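Local atomic coordinates of 2-dehydropantoate 2-reductase (Bacillus subtilis, PDB entry 3EGO), a protein that probably catalyses the NADPH-dependent reduction of ketopantoate to pantoic acid in the biosynthesis of pantothenate. Residues I157-N162 with F166-E171. Numbering follows the deposited sequence.
Sequences ILFQHN and FPIYYE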
loop_
_atom_site.group_PDB
_atom_site.type_symbol
_atom_site.label_atom_id
_atom_site.label_comp_id
_atom_site.label_asym_id
_atom_site.label_seq_id
_atom_site.Cartn_x
_atom_site.Cartn_y
_atom_site.Cartn_z
ATOM N N ILE A 157 -8.002 -23.326 40.289
ATOM C CA ILE A 157 -7.322 -24.601 40.426
ATOM C C ILE A 157 -6.559 -24.832 39.148
ATOM O O ILE A 157 -5.377 -25.191 39.190
ATOM C CB ILE A 157 -8.290 -25.769 40.782
ATOM C CG1 ILE A 157 -8.870 -25.565 42.182
ATOM C CG2 ILE A 157 -7.569 -27.099 40.762
ATOM C CD1 ILE A 157 -10.030 -26.522 42.505
ATOM N N LEU A 158 -7.200 -24.547 38.012
ATOM C CA LEU A 158 -6.550 -24.767 36.719
ATOM C C LEU A 158 -5.203 -24.054 36.681
ATOM O O LEU A 158 -4.213 -24.659 36.315
ATOM C CB LEU A 158 -7.441 -24.336 35.548
ATOM C CG LEU A 158 -8.581 -25.301 35.191
ATOM C CD1 LEU A 158 -9.737 -24.549 34.558
ATOM C CD2 LEU A 158 -8.049 -26.440 34.284
ATOM N N PHE A 159 -5.171 -22.776 37.071
ATOM C CA PHE A 159 -3.997 -21.956 36.957
ATOM C C PHE A 159 -3.233 -21.808 38.270
ATOM O O PHE A 159 -2.343 -20.973 38.371
ATOM C CB PHE A 159 -4.324 -20.559 36.410
ATOM C CG PHE A 159 -4.832 -20.552 35.004
ATOM C CD1 PHE A 159 -4.559 -21.607 34.129
ATOM C CD2 PHE A 159 -5.606 -19.470 34.546
ATOM C CE1 PHE A 159 -5.037 -21.577 32.808
ATOM C CE2 PHE A 159 -6.081 -19.420 33.225
ATOM C CZ PHE A 159 -5.796 -20.488 32.358
ATOM N N GLN A 160 -3.552 -22.642 39.252
ATOM C CA GLN A 160 -2.893 -22.574 40.555
ATOM C C GLN A 160 -1.380 -22.713 40.441
ATOM O O GLN A 160 -0.636 -21.963 41.070
ATOM C CB GLN A 160 -3.441 -23.670 41.497
ATOM C CG GLN A 160 -2.850 -23.570 42.913
ATOM C CD GLN A 160 -3.337 -24.644 43.867
ATOM O OE1 GLN A 160 -4.058 -25.575 43.478
ATOM N NE2 GLN A 160 -2.944 -24.518 45.141
ATOM N N HIS A 161 -0.926 -23.688 39.647
ATOM C CA HIS A 161 0.495 -23.953 39.499
ATOM C C HIS A 161 0.956 -23.921 38.052
ATOM O O HIS A 161 0.406 -24.637 37.202
ATOM C CB HIS A 161 0.826 -25.314 40.113
ATOM C CG HIS A 161 0.706 -25.325 41.605
ATOM N ND1 HIS A 161 -0.090 -26.220 42.285
ATOM C CD2 HIS A 161 1.265 -24.522 42.545
ATOM C CE1 HIS A 161 -0.005 -25.981 43.583
ATOM N NE2 HIS A 161 0.808 -24.957 43.767
ATOM N N ASN A 162 1.950 -23.086 37.773
ATOM C CA ASN A 162 2.521 -23.062 36.418
ATOM C C ASN A 162 4.032 -23.112 36.350
ATOM O O ASN A 162 4.688 -22.751 37.321
ATOM C CB ASN A 162 1.969 -21.873 35.656
ATOM C CG ASN A 162 0.577 -22.133 35.192
ATOM O OD1 ASN A 162 -0.362 -21.667 35.791
ATOM N ND2 ASN A 162 0.437 -22.965 34.150
ATOM N N PHE A 166 6.093 -19.930 32.171
ATOM C CA PHE A 166 4.749 -19.843 31.662
ATOM C C PHE A 166 3.856 -19.173 32.712
ATOM O O PHE A 166 2.886 -19.735 33.100
ATOM C CB PHE A 166 4.177 -21.251 31.322
ATOM C CG PHE A 166 3.033 -21.232 30.318
ATOM C CD1 PHE A 166 3.227 -20.793 28.984
ATOM C CD2 PHE A 166 1.747 -21.648 30.709
ATOM C CE1 PHE A 166 2.124 -20.777 28.056
ATOM C CE2 PHE A 166 0.666 -21.648 29.805
ATOM C CZ PHE A 166 0.855 -21.197 28.476
ATOM N N PRO A 167 4.243 -17.994 33.226
ATOM C CA PRO A 167 3.346 -17.400 34.235
ATOM C C PRO A 167 2.008 -16.942 33.664
ATOM O O PRO A 167 1.914 -16.543 32.478
ATOM C CB PRO A 167 4.149 -16.186 34.745
ATOM C CG PRO A 167 5.001 -15.834 33.599
ATOM C CD PRO A 167 5.435 -17.160 33.011
ATOM N N ILE A 168 0.987 -16.950 34.512
ATOM C CA ILE A 168 -0.330 -16.552 34.097
ATOM C C ILE A 168 -0.907 -15.604 35.150
ATOM O O ILE A 168 -0.868 -15.926 36.358
ATOM C CB ILE A 168 -1.235 -17.792 33.905
ATOM C CG1 ILE A 168 -0.674 -18.640 32.744
ATOM C CG2 ILE A 168 -2.625 -17.360 33.523
ATOM C CD1 ILE A 168 -1.411 -20.019 32.540
ATOM N N TYR A 169 -1.377 -14.419 34.710
ATOM C CA TYR A 169 -1.796 -13.354 35.637
ATOM C C TYR A 169 -3.219 -12.963 35.342
ATOM O O TYR A 169 -3.596 -12.853 34.171
ATOM C CB TYR A 169 -0.906 -12.122 35.459
ATOM C CG TYR A 169 0.524 -12.433 35.683
ATOM C CD1 TYR A 169 0.958 -12.947 36.916
ATOM C CD2 TYR A 169 1.465 -12.219 34.681
ATOM C CE1 TYR A 169 2.290 -13.277 37.122
ATOM C CE2 TYR A 169 2.787 -12.534 34.904
ATOM C CZ TYR A 169 3.176 -13.062 36.123
ATOM O OH TYR A 169 4.511 -13.330 36.327
ATOM N N TYR A 170 -4.015 -12.779 36.396
ATOM C CA TYR A 170 -5.394 -12.322 36.241
ATOM C C TYR A 170 -5.417 -10.813 36.269
ATOM O O TYR A 170 -4.709 -10.211 37.077
ATOM C CB TYR A 170 -6.239 -12.858 37.399
ATOM C CG TYR A 170 -7.619 -12.261 37.473
ATOM C CD1 TYR A 170 -8.580 -12.562 36.520
ATOM C CD2 TYR A 170 -7.964 -11.378 38.499
ATOM C CE1 TYR A 170 -9.853 -12.010 36.594
ATOM C CE2 TYR A 170 -9.235 -10.827 38.571
ATOM C CZ TYR A 170 -10.158 -11.144 37.617
ATOM O OH TYR A 170 -11.415 -10.584 37.682
ATOM N N GLU A 171 -6.209 -10.193 35.394
ATOM C CA GLU A 171 -6.390 -8.724 35.417
ATOM C C GLU A 171 -7.904 -8.468 35.545
ATOM O O GLU A 171 -8.703 -9.190 34.976
ATOM C CB GLU A 171 -5.811 -8.053 34.164
ATOM C CG GLU A 171 -4.309 -8.314 33.928
ATOM C CD GLU A 171 -3.391 -7.386 34.743
ATOM O OE1 GLU A 171 -3.878 -6.801 35.737
ATOM O OE2 GLU A 171 -2.188 -7.241 34.398
#
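Ile168 lays both of its branches over one face of the Phe159 ring, the two side chains crossing at about a right angle. CD1 of Ile168 makes a CH-pi contact, 4.1 Å from the centroid of the Phe159 ring and 21° off the ring normal, while Ile168 CG2 sits 3.8 Å from Phe159 CD2. With CG1 beside the backbone N (chi1 -65°), CG2 anti to it and the chain extended to CD1, Ile168 sets both methyl groups over the ring. Without the ring, as with an alanine at Phe159, the two methyl groups would probably lose their aromatic platform and a gap would open against Trp144, whose ring meets Phe159 edge-to-face. Strand 168-170 runs parallel to strand 142-146, at the border of the mixed sheet of the N-terminal, Rossmann-type NADP-binding domain, and the turn at 157-160 belongs to the loop that leads into it. The remaining contacts are made by Asn162, with no hydrogen bond across the segments. Its CB packs 3.5 Å from Phe166 O, and its amide group lies against Ile168 CD1 and at the edge of the Phe166 ring, the amide and ring planes 56° apart. The buried Phe166 ring also meets those of Tyr20, on helix 12-22, and His124.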